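Local atomic coordinates of putative restriction endonuclease domain-containing protein (Anabaena variabilis, PDB entry 3OT2), a protein that is of unknown function but is probably a nuclease of the PD-(D/E)XK restriction endonuclease superfamily. Residues 78-83 / 107-112; 136-141 / 166-171; 69-74 / 83-88. All coordinates share one frame; numbering follows the deposited sequence. Where two conformers were deposited one is given.

Contact 1: 78-83 / 107-112; sequences TVPDIS and DWTIEI
Asp81 OD2 has three polar partners: the backbone N of Ile112 donates to it over 2.8 Å, water 2 lies 2.9 Å from it, and NE2 of His42, from helix 40-57, is the third. The Ile112 amide arrives on the anti side of the carboxylate, slightly out of its plane. The other oxygen, OD1, forms a salt bridge with Lys35. In return, Asp81 N donates to Glu111 OE1 at 3.2 Å, meeting that oxygen from above the carboxylate plane, 54° out of it. Glu111 can be reached in this way because its chain bends at chi2 (-78°), which turns CD back toward Pro80 CA. The two carboxylates stand with planes 73° apart, and their OD2 and OE1 atoms approach to 3.8 Å; water 2 lies within hydrogen-bonding distance of both. Water 1 lies 2.7 Å from Glu111 OE1 and also bonds to Val79 O. Next along the strands, Ile82 and Ile110 form an antiparallel hydrogen-bonded pair, Ile110 N to Ile82 O being 2.9 Å. Their side chains share a sheet face with Ile112, whose CD1 is 4.2 Å from Ile82 CD1, beneath helix 40-57. Across the sheet from these isoleucines, Thr109 OG1 touches Pro80 CB at 3.4 Å, the two side chains crossing at about a right angle. Pro80-Asp81 and Glu111 fit the first two elements of the PD-(D/E)XK signature. Two buried acids held close by amides and bridged by water are consistent with a metal-binding site as in related nucleases, although no metal is bound here.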
ATOM      1  N   THR A  78       3.906  -2.394 -18.470  1.00 31.70           N
ATOM      2  CA  THR A  78       2.701  -2.599 -17.676  1.00 31.34           C
ATOM      3  C   THR A  78       1.430  -2.186 -18.410  1.00 35.29           C
ATOM      4  O   THR A  78       1.476  -1.493 -19.424  1.00 34.45           O
ATOM      5  CB  THR A  78       2.803  -1.845 -16.333  1.00 36.02           C
ATOM      6  OG1 THR A  78       3.044  -0.454 -16.564  1.00 35.44           O
ATOM      7  CG2 THR A  78       3.885  -2.432 -15.415  1.00 35.24           C
ATOM      8  N   VAL A  79       0.293  -2.651 -17.887  1.00 31.00           N
ATOM      9  CA  VAL A  79      -1.025  -2.377 -18.440  1.00 31.86           C
ATOM     10  C   VAL A  79      -1.920  -1.885 -17.294  1.00 32.98           C
ATOM     11  O   VAL A  79      -2.716  -2.665 -16.763  1.00 31.52           O
ATOM     12  CB  VAL A  79      -1.635  -3.595 -19.192  1.00 37.23           C
ATOM     13  CG1 VAL A  79      -2.918  -3.197 -19.928  1.00 36.86           C
ATOM     14  CG2 VAL A  79      -0.642  -4.213 -20.170  1.00 38.85           C
ATOM     15  N   PRO A  80      -1.830  -0.588 -16.909  1.00 30.17           N
ATOM     16  CA  PRO A  80      -2.706  -0.086 -15.844  1.00 29.27           C
ATOM     17  C   PRO A  80      -4.168  -0.278 -16.236  1.00 33.50           C
ATOM     18  O   PRO A  80      -4.478  -0.220 -17.429  1.00 33.08           O
ATOM     19  CB  PRO A  80      -2.344   1.407 -15.763  1.00 28.60           C
ATOM     20  CG  PRO A  80      -0.969   1.486 -16.279  1.00 33.68           C
ATOM     21  CD  PRO A  80      -0.941   0.483 -17.405  1.00 30.50           C
ATOM     22  N   ASP A  81      -5.061  -0.503 -15.253  1.00 29.24           N
ATOM     23  CA  ASP A  81      -6.483  -0.636 -15.559  1.00 28.45           C
ATOM     24  C   ASP A  81      -6.956   0.602 -16.369  1.00 32.20           C
ATOM     25  O   ASP A  81      -7.669   0.457 -17.374  1.00 32.32           O
ATOM     26  CB  ASP A  81      -7.305  -0.809 -14.267  1.00 28.45           C
ATOM     27  CG  ASP A  81      -7.171  -2.171 -13.604  1.00 33.54           C
ATOM     28  OD1 ASP A  81      -6.779  -3.150 -14.305  1.00 32.92           O
ATOM     29  OD2 ASP A  81      -7.494  -2.274 -12.402  1.00 34.40           O
ATOM     30  N   ILE A  82      -6.532   1.812 -15.933  1.00 28.60           N
ATOM     31  CA  ILE A  82      -6.826   3.093 -16.614  1.00 27.58           C
ATOM     32  C   ILE A  82      -5.565   3.928 -16.599  1.00 31.30           C
ATOM     33  O   ILE A  82      -4.953   4.090 -15.554  1.00 31.69           O
ATOM     34  CB  ILE A  82      -8.014   3.875 -16.005  1.00 29.46           C
ATOM     35  CG1 ILE A  82      -9.286   3.005 -15.914  1.00 29.82           C
ATOM     36  CG2 ILE A  82      -8.287   5.201 -16.764  1.00 28.25           C
ATOM     37  CD1 ILE A  82     -10.248   3.471 -14.883  1.00 34.92           C
ATOM     38  N   SER A  83      -5.189   4.455 -17.769  1.00 27.85           N
ATOM     39  CA  SER A  83      -4.073   5.378 -17.952  1.00 27.14           C
ATOM     40  C   SER A  83      -4.610   6.692 -18.481  1.00 29.17           C
ATOM     41  O   SER A  83      -5.357   6.697 -19.459  1.00 27.68           O
ATOM     42  CB  SER A  83      -3.084   4.792 -18.957  1.00 29.92           C
ATOM     43  OG  SER A  83      -2.321   3.818 -18.285  1.00 38.61           O
ATOM     44  N   ASP A 107       0.087  10.275 -17.023  1.00 27.64           N
ATOM     45  CA  ASP A 107       0.072  11.419 -16.106  1.00 25.33           C
ATOM     46  C   ASP A 107      -0.685  11.031 -14.845  1.00 26.94           C
ATOM     47  O   ASP A 107      -0.389  11.499 -13.751  1.00 26.30           O
ATOM     48  CB  ASP A 107      -0.590  12.629 -16.789  1.00 27.16           C
ATOM     49  CG  ASP A 107       0.347  13.234 -17.790  1.00 29.73           C
ATOM     50  OD1 ASP A 107       1.263  13.974 -17.362  1.00 32.53           O
ATOM     51  OD2 ASP A 107       0.258  12.859 -18.989  1.00 30.58           O
ATOM     52  N   TRP A 108      -1.650  10.137 -15.001  1.00 25.32           N
ATOM     53  CA  TRP A 108      -2.496   9.666 -13.919  1.00 25.07           C
ATOM     54  C   TRP A 108      -2.801   8.182 -14.146  1.00 28.30           C
ATOM     55  O   TRP A 108      -3.339   7.813 -15.197  1.00 27.86           O
ATOM     56  CB  TRP A 108      -3.772  10.535 -13.868  1.00 24.13           C
ATOM     57  CG  TRP A 108      -4.807  10.200 -12.824  1.00 24.77           C
ATOM     58  CD1 TRP A 108      -4.638   9.478 -11.670  1.00 26.93           C
ATOM     59  CD2 TRP A 108      -6.152  10.702 -12.796  1.00 24.70           C
ATOM     60  NE1 TRP A 108      -5.824   9.440 -10.964  1.00 25.57           N
ATOM     61  CE2 TRP A 108      -6.761  10.208 -11.624  1.00 27.59           C
ATOM     62  CE3 TRP A 108      -6.918  11.511 -13.674  1.00 26.32           C
ATOM     63  CZ2 TRP A 108      -8.101  10.494 -11.305  1.00 27.44           C
ATOM     64  CZ3 TRP A 108      -8.240  11.802 -13.344  1.00 27.42           C
ATOM     65  CH2 TRP A 108      -8.822  11.281 -12.189  1.00 27.75           C
ATOM     66  N   THR A 109      -2.392   7.329 -13.187  1.00 25.31           N
ATOM     67  CA  THR A 109      -2.633   5.891 -13.290  1.00 26.58           C
ATOM     68  C   THR A 109      -3.715   5.497 -12.289  1.00 27.66           C
ATOM     69  O   THR A 109      -3.687   5.940 -11.146  1.00 26.37           O
ATOM     70  CB  THR A 109      -1.336   5.048 -13.145  1.00 30.30           C
ATOM     71  OG1 THR A 109      -1.667   3.672 -13.330  1.00 31.74           O
ATOM     72  CG2 THR A 109      -0.665   5.171 -11.764  1.00 27.68           C
ATOM     73  N   ILE A 110      -4.671   4.677 -12.722  1.00 26.36           N
ATOM     74  CA  ILE A 110      -5.734   4.199 -11.837  1.00 25.96           C
ATOM     75  C   ILE A 110      -5.753   2.682 -11.883  1.00 29.22           C
ATOM     76  O   ILE A 110      -5.863   2.097 -12.955  1.00 27.51           O
ATOM     77  CB  ILE A 110      -7.119   4.806 -12.171  1.00 28.59           C
ATOM     78  CG1 ILE A 110      -7.085   6.354 -12.081  1.00 28.84           C
ATOM     79  CG2 ILE A 110      -8.208   4.210 -11.272  1.00 27.91           C
ATOM     80  CD1 ILE A 110      -8.112   7.016 -12.866  1.00 28.78           C
ATOM     81  N   GLU A 111      -5.610   2.057 -10.703  1.00 26.13           N
ATOM     82  CA  GLU A 111      -5.636   0.616 -10.535  1.00 26.65           C
ATOM     83  C   GLU A 111      -6.798   0.259  -9.657  1.00 30.20           C
ATOM     84  O   GLU A 111      -7.025   0.905  -8.635  1.00 29.67           O
ATOM     85  CB  GLU A 111      -4.320   0.097  -9.931  1.00 27.67           C
ATOM     86  CG  GLU A 111      -3.097   0.400 -10.789  1.00 32.54           C
ATOM     87  CD  GLU A 111      -2.887  -0.490 -12.007  1.00 40.70           C
ATOM     88  OE1 GLU A 111      -3.828  -1.206 -12.429  1.00 33.34           O
ATOM     89  OE2 GLU A 111      -1.772  -0.450 -12.560  1.00 37.53           O
ATOM     90  N   ILE A 112      -7.547  -0.745 -10.058  1.00 27.38           N
ATOM     91  CA  ILE A 112      -8.704  -1.181  -9.282  1.00 28.26           C
ATOM     92  C   ILE A 112      -8.474  -2.618  -8.871  1.00 32.85           C
ATOM     93  O   ILE A 112      -8.262  -3.473  -9.732  1.00 31.53           O
ATOM     94  CB  ILE A 112     -10.027  -0.998 -10.084  1.00 30.40           C
ATOM     95  CG1 ILE A 112     -10.192   0.461 -10.561  1.00 29.45           C
ATOM     96  CG2 ILE A 112     -11.244  -1.433  -9.261  1.00 29.47           C
ATOM     97  CD1 ILE A 112     -10.783   0.550 -11.984  1.00 29.04           C
TER
HETATM   98  O   HOH W   1      -2.945  -3.314 -13.911  1.00 31.79           O
HETATM   99  O   HOH W   2      -5.323  -3.348 -10.825  1.00 32.82           O

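Contact 2: 136-141 / 166-171; sequences MGWLID and VPVPSF
Val166 leads the loop onto Trp138: its CG1 lies 3.3 Å above the plane of the indole, displaced toward the rim, and is 3.5 Å from CZ2. Pro167 supplies the polar link. Its carbonyl oxygen accepts a hydrogen bond from Trp138 NE1 (2.9 Å), with the donor nearly along the C=O axis and the oxygen in the plane of the indole, though the N-H...O angle is only 140°. The same oxygen rests 3.3 Å from SE of Met136, which is a selenomethionine, while the Pro167 ring carbon CB packs on Met136 CE. Val168 then returns to the indole, its CG1 being 3.8 Å from Trp138 CZ2. Last comes Pro169, whose CD lies 3.9 Å from Met136 SE. Met136 reaches the loop through an extended start, with CG anti to the backbone N (chi1 -177°), followed by a bend at chi3 (-76°) that sets CE against the loop. Beyond the two segments, Trp108 meets Trp138 edge-to-face and also touches Val168 and Pro169. Here a proline-rich loop following strand 157-159 closes over the central mixed sheet, pinned to strand 136-141 by an indole-to-carbonyl bond, consistent with a PD-(D/E)XK-type nuclease fold.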
HETATM    1  N   MSE A 136       0.002  11.411 -10.555  1.00 24.56           N
HETATM    2  CA  MSE A 136      -0.825  10.822  -9.501  1.00 22.68           C
HETATM    3  C   MSE A 136      -1.161   9.377  -9.788  1.00 28.01           C
HETATM    4  O   MSE A 136      -1.393   8.992 -10.933  1.00 25.88           O
HETATM    5  CB  MSE A 136      -2.149  11.626  -9.336  1.00 22.80           C
HETATM    6  CG  MSE A 136      -3.034  11.089  -8.184  1.00 25.14           C
HETATM    7 SE   MSE A 136      -4.638  12.146  -7.927  0.75 27.52          SE
HETATM    8  CE  MSE A 136      -3.861  13.684  -7.017  1.00 25.72           C
ATOM      9  N   GLY A 137      -1.237   8.602  -8.716  1.00 25.04           N
ATOM     10  CA  GLY A 137      -1.708   7.231  -8.756  1.00 24.24           C
ATOM     11  C   GLY A 137      -2.921   7.087  -7.862  1.00 28.34           C
ATOM     12  O   GLY A 137      -2.985   7.701  -6.795  1.00 27.17           O
ATOM     13  N   TRP A 138      -3.918   6.325  -8.324  1.00 26.29           N
ATOM     14  CA  TRP A 138      -5.082   5.929  -7.543  1.00 26.17           C
ATOM     15  C   TRP A 138      -5.096   4.429  -7.390  1.00 29.66           C
ATOM     16  O   TRP A 138      -5.009   3.716  -8.393  1.00 30.01           O
ATOM     17  CB  TRP A 138      -6.411   6.326  -8.236  1.00 24.54           C
ATOM     18  CG  TRP A 138      -6.960   7.705  -7.980  1.00 25.30           C
ATOM     19  CD1 TRP A 138      -6.322   8.777  -7.432  1.00 27.97           C
ATOM     20  CD2 TRP A 138      -8.255   8.160  -8.372  1.00 25.04           C
ATOM     21  NE1 TRP A 138      -7.171   9.859  -7.388  1.00 28.15           N
ATOM     22  CE2 TRP A 138      -8.374   9.501  -7.951  1.00 29.32           C
ATOM     23  CE3 TRP A 138      -9.360   7.536  -8.987  1.00 26.15           C
ATOM     24  CZ2 TRP A 138      -9.555  10.240  -8.126  1.00 28.79           C
ATOM     25  CZ3 TRP A 138     -10.530   8.261  -9.155  1.00 28.96           C
ATOM     26  CH2 TRP A 138     -10.620   9.600  -8.731  1.00 29.97           C
ATOM     27  N   LEU A 139      -5.232   3.946  -6.158  1.00 26.01           N
ATOM     28  CA  LEU A 139      -5.423   2.525  -5.900  0.50 26.35           C
ATOM     29  C   LEU A 139      -6.810   2.410  -5.290  1.00 29.77           C
ATOM     30  O   LEU A 139      -7.029   2.839  -4.153  1.00 30.51           O
ATOM     31  CB  LEU A 139      -4.325   1.889  -5.014  0.50 26.67           C
ATOM     32  CG  LEU A 139      -4.571   0.418  -4.601  0.50 31.75           C
ATOM     33  CD1 LEU A 139      -4.885  -0.460  -5.792  0.50 30.52           C
ATOM     34  CD2 LEU A 139      -3.395  -0.134  -3.847  0.50 34.63           C
ATOM     35  N   ILE A 140      -7.760   1.922  -6.083  1.00 26.04           N
ATOM     36  CA  ILE A 140      -9.164   1.770  -5.679  1.00 26.74           C
ATOM     37  C   ILE A 140      -9.368   0.361  -5.136  1.00 31.05           C
ATOM     38  O   ILE A 140      -9.023  -0.617  -5.800  1.00 31.59           O
ATOM     39  CB  ILE A 140     -10.152   2.068  -6.857  1.00 28.45           C
ATOM     40  CG1 ILE A 140      -9.993   3.512  -7.377  1.00 28.81           C
ATOM     41  CG2 ILE A 140     -11.632   1.741  -6.444  1.00 28.48           C
ATOM     42  CD1 ILE A 140     -10.719   3.813  -8.701  1.00 31.35           C
ATOM     43  N   ASP A 141      -9.914   0.266  -3.925  1.00 27.91           N
ATOM     44  CA  ASP A 141     -10.217  -1.012  -3.284  1.00 28.99           C
ATOM     45  C   ASP A 141     -11.745  -1.123  -3.151  1.00 33.32           C
ATOM     46  O   ASP A 141     -12.298  -0.594  -2.183  1.00 33.01           O
ATOM     47  CB  ASP A 141      -9.518  -1.125  -1.916  1.00 31.36           C
ATOM     48  CG  ASP A 141      -9.773  -2.448  -1.206  1.00 37.19           C
ATOM     49  OD1 ASP A 141     -10.754  -3.142  -1.558  1.00 38.22           O
ATOM     50  OD2 ASP A 141      -8.965  -2.819  -0.355  1.00 42.12           O
ATOM     51  N   VAL A 166     -12.350  12.641  -3.733  1.00 34.22           N
ATOM     52  CA  VAL A 166     -11.054  12.014  -3.981  1.00 30.79           C
ATOM     53  C   VAL A 166     -10.221  13.016  -4.779  1.00 34.08           C
ATOM     54  O   VAL A 166     -10.710  13.509  -5.788  1.00 32.60           O
ATOM     55  CB  VAL A 166     -11.178  10.642  -4.688  1.00 32.19           C
ATOM     56  CG1 VAL A 166      -9.851   9.886  -4.660  1.00 30.15           C
ATOM     57  CG2 VAL A 166     -12.279   9.796  -4.052  1.00 33.08           C
ATOM     58  N   PRO A 167      -8.988  13.352  -4.354  1.00 31.14           N
ATOM     59  CA  PRO A 167      -8.176  14.295  -5.141  1.00 30.26           C
ATOM     60  C   PRO A 167      -7.909  13.805  -6.557  1.00 31.65           C
ATOM     61  O   PRO A 167      -7.743  12.598  -6.822  1.00 28.72           O
ATOM     62  CB  PRO A 167      -6.845  14.367  -4.375  1.00 32.48           C
ATOM     63  CG  PRO A 167      -7.119  13.829  -3.039  1.00 37.24           C
ATOM     64  CD  PRO A 167      -8.250  12.863  -3.175  1.00 32.79           C
ATOM     65  N   VAL A 168      -7.809  14.761  -7.451  1.00 27.85           N
ATOM     66  CA  VAL A 168      -7.546  14.507  -8.862  1.00 27.52           C
ATOM     67  C   VAL A 168      -6.359  15.367  -9.292  1.00 32.72           C
ATOM     68  O   VAL A 168      -6.105  16.391  -8.651  1.00 31.89           O
ATOM     69  CB  VAL A 168      -8.820  14.787  -9.723  1.00 30.86           C
ATOM     70  CG1 VAL A 168      -9.908  13.746  -9.457  1.00 29.61           C
ATOM     71  CG2 VAL A 168      -9.357  16.216  -9.532  1.00 32.26           C
ATOM     72  N   PRO A 169      -5.608  15.012 -10.361  1.00 29.87           N
ATOM     73  CA  PRO A 169      -4.535  15.924 -10.822  1.00 29.94           C
ATOM     74  C   PRO A 169      -5.136  17.263 -11.241  1.00 32.34           C
ATOM     75  O   PRO A 169      -6.327  17.322 -11.566  1.00 30.69           O
ATOM     76  CB  PRO A 169      -3.914  15.186 -12.011  1.00 31.20           C
ATOM     77  CG  PRO A 169      -4.440  13.803 -11.953  1.00 33.61           C
ATOM     78  CD  PRO A 169      -5.759  13.857 -11.259  1.00 29.12           C
ATOM     79  N   SER A 170      -4.349  18.347 -11.183  1.00 30.84           N
ATOM     80  CA  SER A 170      -4.893  19.678 -11.463  1.00 31.90           C
ATOM     81  C   SER A 170      -5.487  19.787 -12.897  1.00 35.25           C
ATOM     82  O   SER A 170      -6.483  20.503 -13.060  1.00 35.01           O
ATOM     83  CB  SER A 170      -3.863  20.773 -11.194  1.00 36.21           C
ATOM     84  OG  SER A 170      -2.715  20.590 -12.004  1.00 46.93           O
ATOM     85  N   PHE A 171      -4.973  19.029 -13.896  1.00 29.81           N
ATOM     86  CA  PHE A 171      -5.581  19.110 -15.237  1.00 30.22           C
ATOM     87  C   PHE A 171      -7.038  18.582 -15.212  1.00 34.86           C
ATOM     88  O   PHE A 171      -7.824  18.965 -16.075  1.00 35.61           O
ATOM     89  CB  PHE A 171      -4.760  18.341 -16.297  1.00 30.75           C
ATOM     90  CG  PHE A 171      -4.723  16.829 -16.128  1.00 30.23           C
ATOM     91  CD1 PHE A 171      -5.757  16.027 -16.617  1.00 31.26           C
ATOM     92  CD2 PHE A 171      -3.622  16.203 -15.533  1.00 30.18           C
ATOM     93  CE1 PHE A 171      -5.698  14.633 -16.500  1.00 30.77           C
ATOM     94  CE2 PHE A 171      -3.544  14.797 -15.464  1.00 30.26           C
ATOM     95  CZ  PHE A 171      -4.589  14.028 -15.927  1.00 28.71           C
TER

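Contact 3: 69-74 / 83-88; sequences LRCTFG and SVFIWS
The backbones of 69-74 and 83-88 do not pair: their nearest CA atoms, those of Leu69 and Ser83, are 6.7 Å apart, and no direct hydrogen bond joins the segments. Side chains and one water make the connection instead. Leu69 and Cys71, two residues apart in extended chain, both point toward the strand, whereas Arg70 between them points away. Leu69 CD2 reaches CE1 of Phe85 at 3.7 Å, the two side chains crossing obliquely. Cys71 comes to the end of the same ring, its SG 3.7 Å from Phe85 CZ. The sulfur lies 5.0 Å from the Phe85 ring centroid and 86° off the ring normal, an in-plane sulfur-aromatic contact at the edge. That position follows from chi1 of Cys71 (-65°), which sets SG beside its own backbone N. SG also packs 3.8 Å from Ser83 OG. Water 3 links the segments beside this group: it accepts from Ser83 OG at 2.8 Å and donates to Leu69 O at 2.7 Å, so that a buried hydroxyl and a backbone carbonyl are satisfied together. Phe102 extends the apolar cluster, touching Leu69 and meeting the ring of Phe85. Arg70, on the other side of the chain, forms a salt bridge with Glu20 and lines the pocket that holds 1,4-butanediol. Strand 71-73 pairs with strand 76-78 in a two-stranded antiparallel hairpin, and the contact seats the first arm of this beta-hairpin, with the residues leading into it, against strand 82-86 of the main mixed sheet.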
ATOM      1  N   LEU A  69      -4.326   0.129 -21.542  1.00 31.87           N
ATOM      2  CA  LEU A  69      -3.299   0.543 -22.488  1.00 32.50           C
ATOM      3  C   LEU A  69      -1.916   0.140 -21.957  1.00 35.16           C
ATOM      4  O   LEU A  69      -1.622   0.361 -20.779  1.00 31.34           O
ATOM      5  CB  LEU A  69      -3.388   2.072 -22.698  1.00 32.72           C
ATOM      6  CG  LEU A  69      -2.314   2.740 -23.548  1.00 38.89           C
ATOM      7  CD1 LEU A  69      -2.509   2.426 -25.045  1.00 39.75           C
ATOM      8  CD2 LEU A  69      -2.299   4.238 -23.312  1.00 39.65           C
ATOM      9  N   ARG A  70      -1.071  -0.460 -22.820  1.00 32.44           N
ATOM     10  CA  ARG A  70       0.278  -0.848 -22.425  1.00 32.95           C
ATOM     11  C   ARG A  70       1.192   0.377 -22.354  1.00 36.15           C
ATOM     12  O   ARG A  70       1.227   1.180 -23.283  1.00 35.31           O
ATOM     13  CB  ARG A  70       0.848  -1.912 -23.374  1.00 34.62           C
ATOM     14  CG  ARG A  70       2.301  -2.303 -23.077  1.00 34.00           C
ATOM     15  CD  ARG A  70       2.754  -3.560 -23.828  1.00 27.54           C
ATOM     16  NE  ARG A  70       1.834  -4.680 -23.633  1.00 34.81           N
ATOM     17  CZ  ARG A  70       1.841  -5.481 -22.574  1.00 46.11           C
ATOM     18  NH1 ARG A  70       2.749  -5.321 -21.615  1.00 29.87           N
ATOM     19  NH2 ARG A  70       0.942  -6.444 -22.462  1.00 36.44           N
ATOM     20  N   CYS A  71       1.899   0.524 -21.234  1.00 32.28           N
ATOM     21  CA  CYS A  71       2.874   1.579 -20.995  1.00 32.56           C
ATOM     22  C   CYS A  71       4.207   0.932 -20.693  1.00 35.81           C
ATOM     23  O   CYS A  71       4.319   0.188 -19.716  1.00 35.10           O
ATOM     24  CB  CYS A  71       2.413   2.502 -19.870  1.00 32.18           C
ATOM     25  SG  CYS A  71       0.907   3.432 -20.270  1.00 36.13           S
ATOM     26  N   THR A  72       5.204   1.162 -21.567  1.00 33.59           N
ATOM     27  CA  THR A  72       6.534   0.564 -21.438  1.00 33.66           C
ATOM     28  C   THR A  72       7.556   1.655 -21.138  1.00 38.17           C
ATOM     29  O   THR A  72       7.817   2.500 -21.989  1.00 37.81           O
ATOM     30  CB  THR A  72       6.883  -0.238 -22.702  1.00 38.40           C
ATOM     31  OG1 THR A  72       5.853  -1.196 -22.923  1.00 39.61           O
ATOM     32  CG2 THR A  72       8.245  -0.959 -22.604  1.00 37.79           C
ATOM     33  N   PHE A  73       8.167   1.608 -19.937  1.00 34.24           N
ATOM     34  CA  PHE A  73       9.153   2.598 -19.505  1.00 34.55           C
ATOM     35  C   PHE A  73       9.910   2.065 -18.291  1.00 38.28           C
ATOM     36  O   PHE A  73       9.406   1.193 -17.581  1.00 36.57           O
ATOM     37  CB  PHE A  73       8.460   3.948 -19.171  1.00 35.14           C
ATOM     38  CG  PHE A  73       7.383   3.824 -18.117  1.00 35.08           C
ATOM     39  CD1 PHE A  73       6.071   3.521 -18.472  1.00 37.52           C
ATOM     40  CD2 PHE A  73       7.688   3.958 -16.769  1.00 36.10           C
ATOM     41  CE1 PHE A  73       5.084   3.379 -17.499  1.00 36.75           C
ATOM     42  CE2 PHE A  73       6.694   3.833 -15.795  1.00 37.41           C
ATOM     43  CZ  PHE A  73       5.406   3.535 -16.167  1.00 35.43           C
ATOM     44  N   GLY A  74      11.100   2.611 -18.063  1.00 36.99           N
ATOM     45  CA  GLY A  74      11.972   2.260 -16.943  1.00 36.88           C
ATOM     46  C   GLY A  74      12.232   0.778 -16.765  1.00 40.36           C
ATOM     47  O   GLY A  74      12.249   0.295 -15.629  1.00 39.54           O
ATOM     48  N   SER A  83      -5.189   4.455 -17.769  1.00 27.85           N
ATOM     49  CA  SER A  83      -4.073   5.378 -17.952  1.00 27.14           C
ATOM     50  C   SER A  83      -4.610   6.692 -18.481  1.00 29.17           C
ATOM     51  O   SER A  83      -5.357   6.697 -19.459  1.00 27.68           O
ATOM     52  CB  SER A  83      -3.084   4.792 -18.957  1.00 29.92           C
ATOM     53  OG  SER A  83      -2.321   3.818 -18.285  1.00 38.61           O
ATOM     54  N   VAL A  84      -4.234   7.798 -17.852  1.00 27.57           N
ATOM     55  CA  VAL A  84      -4.689   9.121 -18.285  1.00 26.01           C
ATOM     56  C   VAL A  84      -3.458   9.931 -18.707  1.00 29.29           C
ATOM     57  O   VAL A  84      -2.483  10.039 -17.957  1.00 27.71           O
ATOM     58  CB  VAL A  84      -5.557   9.865 -17.222  1.00 27.22           C
ATOM     59  CG1 VAL A  84      -6.243  11.080 -17.837  1.00 28.07           C
ATOM     60  CG2 VAL A  84      -6.607   8.938 -16.597  1.00 25.77           C
ATOM     61  N   PHE A  85      -3.493  10.462 -19.938  1.00 26.82           N
ATOM     62  CA  PHE A  85      -2.383  11.269 -20.479  1.00 26.98           C
ATOM     63  C   PHE A  85      -2.868  12.633 -20.864  1.00 30.25           C
ATOM     64  O   PHE A  85      -3.887  12.725 -21.543  1.00 28.57           O
ATOM     65  CB  PHE A  85      -1.795  10.595 -21.747  1.00 28.71           C
ATOM     66  CG  PHE A  85      -0.998   9.339 -21.500  1.00 29.29           C
ATOM     67  CD1 PHE A  85      -1.623   8.106 -21.420  1.00 31.88           C
ATOM     68  CD2 PHE A  85       0.386   9.389 -21.378  1.00 30.77           C
ATOM     69  CE1 PHE A  85      -0.885   6.950 -21.188  1.00 32.68           C
ATOM     70  CE2 PHE A  85       1.127   8.224 -21.171  1.00 33.46           C
ATOM     71  CZ  PHE A  85       0.486   7.014 -21.076  1.00 31.54           C
ATOM     72  N   ILE A  86      -2.117  13.695 -20.495  1.00 28.07           N
ATOM     73  CA  ILE A  86      -2.428  15.066 -20.905  1.00 28.67           C
ATOM     74  C   ILE A  86      -2.198  15.104 -22.430  1.00 33.77           C
ATOM     75  O   ILE A  86      -1.426  14.271 -22.952  1.00 31.59           O
ATOM     76  CB  ILE A  86      -1.653  16.159 -20.112  1.00 31.37           C
ATOM     77  CG1 ILE A  86      -0.127  16.153 -20.438  1.00 31.77           C
ATOM     78  CG2 ILE A  86      -1.951  16.023 -18.596  1.00 30.41           C
ATOM     79  CD1 ILE A  86       0.718  17.284 -19.776  1.00 33.46           C
ATOM     80  N   TRP A  87      -2.903  16.012 -23.143  1.00 31.06           N
ATOM     81  CA  TRP A  87      -2.895  16.033 -24.598  1.00 31.51           C
ATOM     82  C   TRP A  87      -1.506  16.110 -25.199  1.00 37.61           C
ATOM     83  O   TRP A  87      -1.231  15.336 -26.109  1.00 37.36           O
ATOM     84  CB  TRP A  87      -3.756  17.175 -25.146  1.00 31.38           C
ATOM     85  CG  TRP A  87      -4.543  16.768 -26.360  1.00 33.38           C
ATOM     86  CD1 TRP A  87      -4.234  17.038 -27.662  1.00 37.37           C
ATOM     87  CD2 TRP A  87      -5.735  15.960 -26.385  1.00 32.98           C
ATOM     88  NE1 TRP A  87      -5.169  16.462 -28.493  1.00 36.96           N
ATOM     89  CE2 TRP A  87      -6.104  15.800 -27.734  1.00 37.38           C
ATOM     90  CE3 TRP A  87      -6.513  15.333 -25.398  1.00 33.75           C
ATOM     91  CZ2 TRP A  87      -7.244  15.070 -28.120  1.00 37.27           C
ATOM     92  CZ3 TRP A  87      -7.646  14.628 -25.782  1.00 35.63           C
ATOM     93  CH2 TRP A  87      -8.012  14.520 -27.129  1.00 37.23           C
ATOM     94  N   SER A  88      -0.622  16.998 -24.680  1.00 35.72           N
ATOM     95  CA  SER A  88       0.747  17.197 -25.199  1.00 36.53           C
ATOM     96  C   SER A  88       1.631  15.942 -25.079  1.00 39.62           C
ATOM     97  O   SER A  88       2.628  15.840 -25.784  1.00 41.89           O
ATOM     98  CB  SER A  88       1.423  18.360 -24.479  1.00 39.64           C
ATOM     99  OG  SER A  88       1.575  18.098 -23.090  1.00 40.69           O
TER
HETATM  100  O   HOH W   3      -3.595   1.461 -19.251  1.00 30.08           O

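In the fold
Contact 1 lies at the centre of the chain, wholly buried, while the centres of contacts 2 and 3 lie about 10 and 9 Å from the centre of the chain and each contact includes partly exposed residues. All three reach the six-stranded mixed sheet: contact 1 joins strands 82-86 and 108-112, contact 2 adds a loop to the neighbouring strand 136-141, and contact 3 adds a hairpin to strand 82-86, sharing Ser83 with contact 1. Their chemistry differs accordingly. Contact 1 combines strand pairing with clustered acids and waters; contact 2 is apolar apart from one indole-to-carbonyl bond; contact 3 relies on sulfur, aromatic and water-mediated contacts. Phe171 packs on Val84 and Ile86, bringing 166-171 against 83-88.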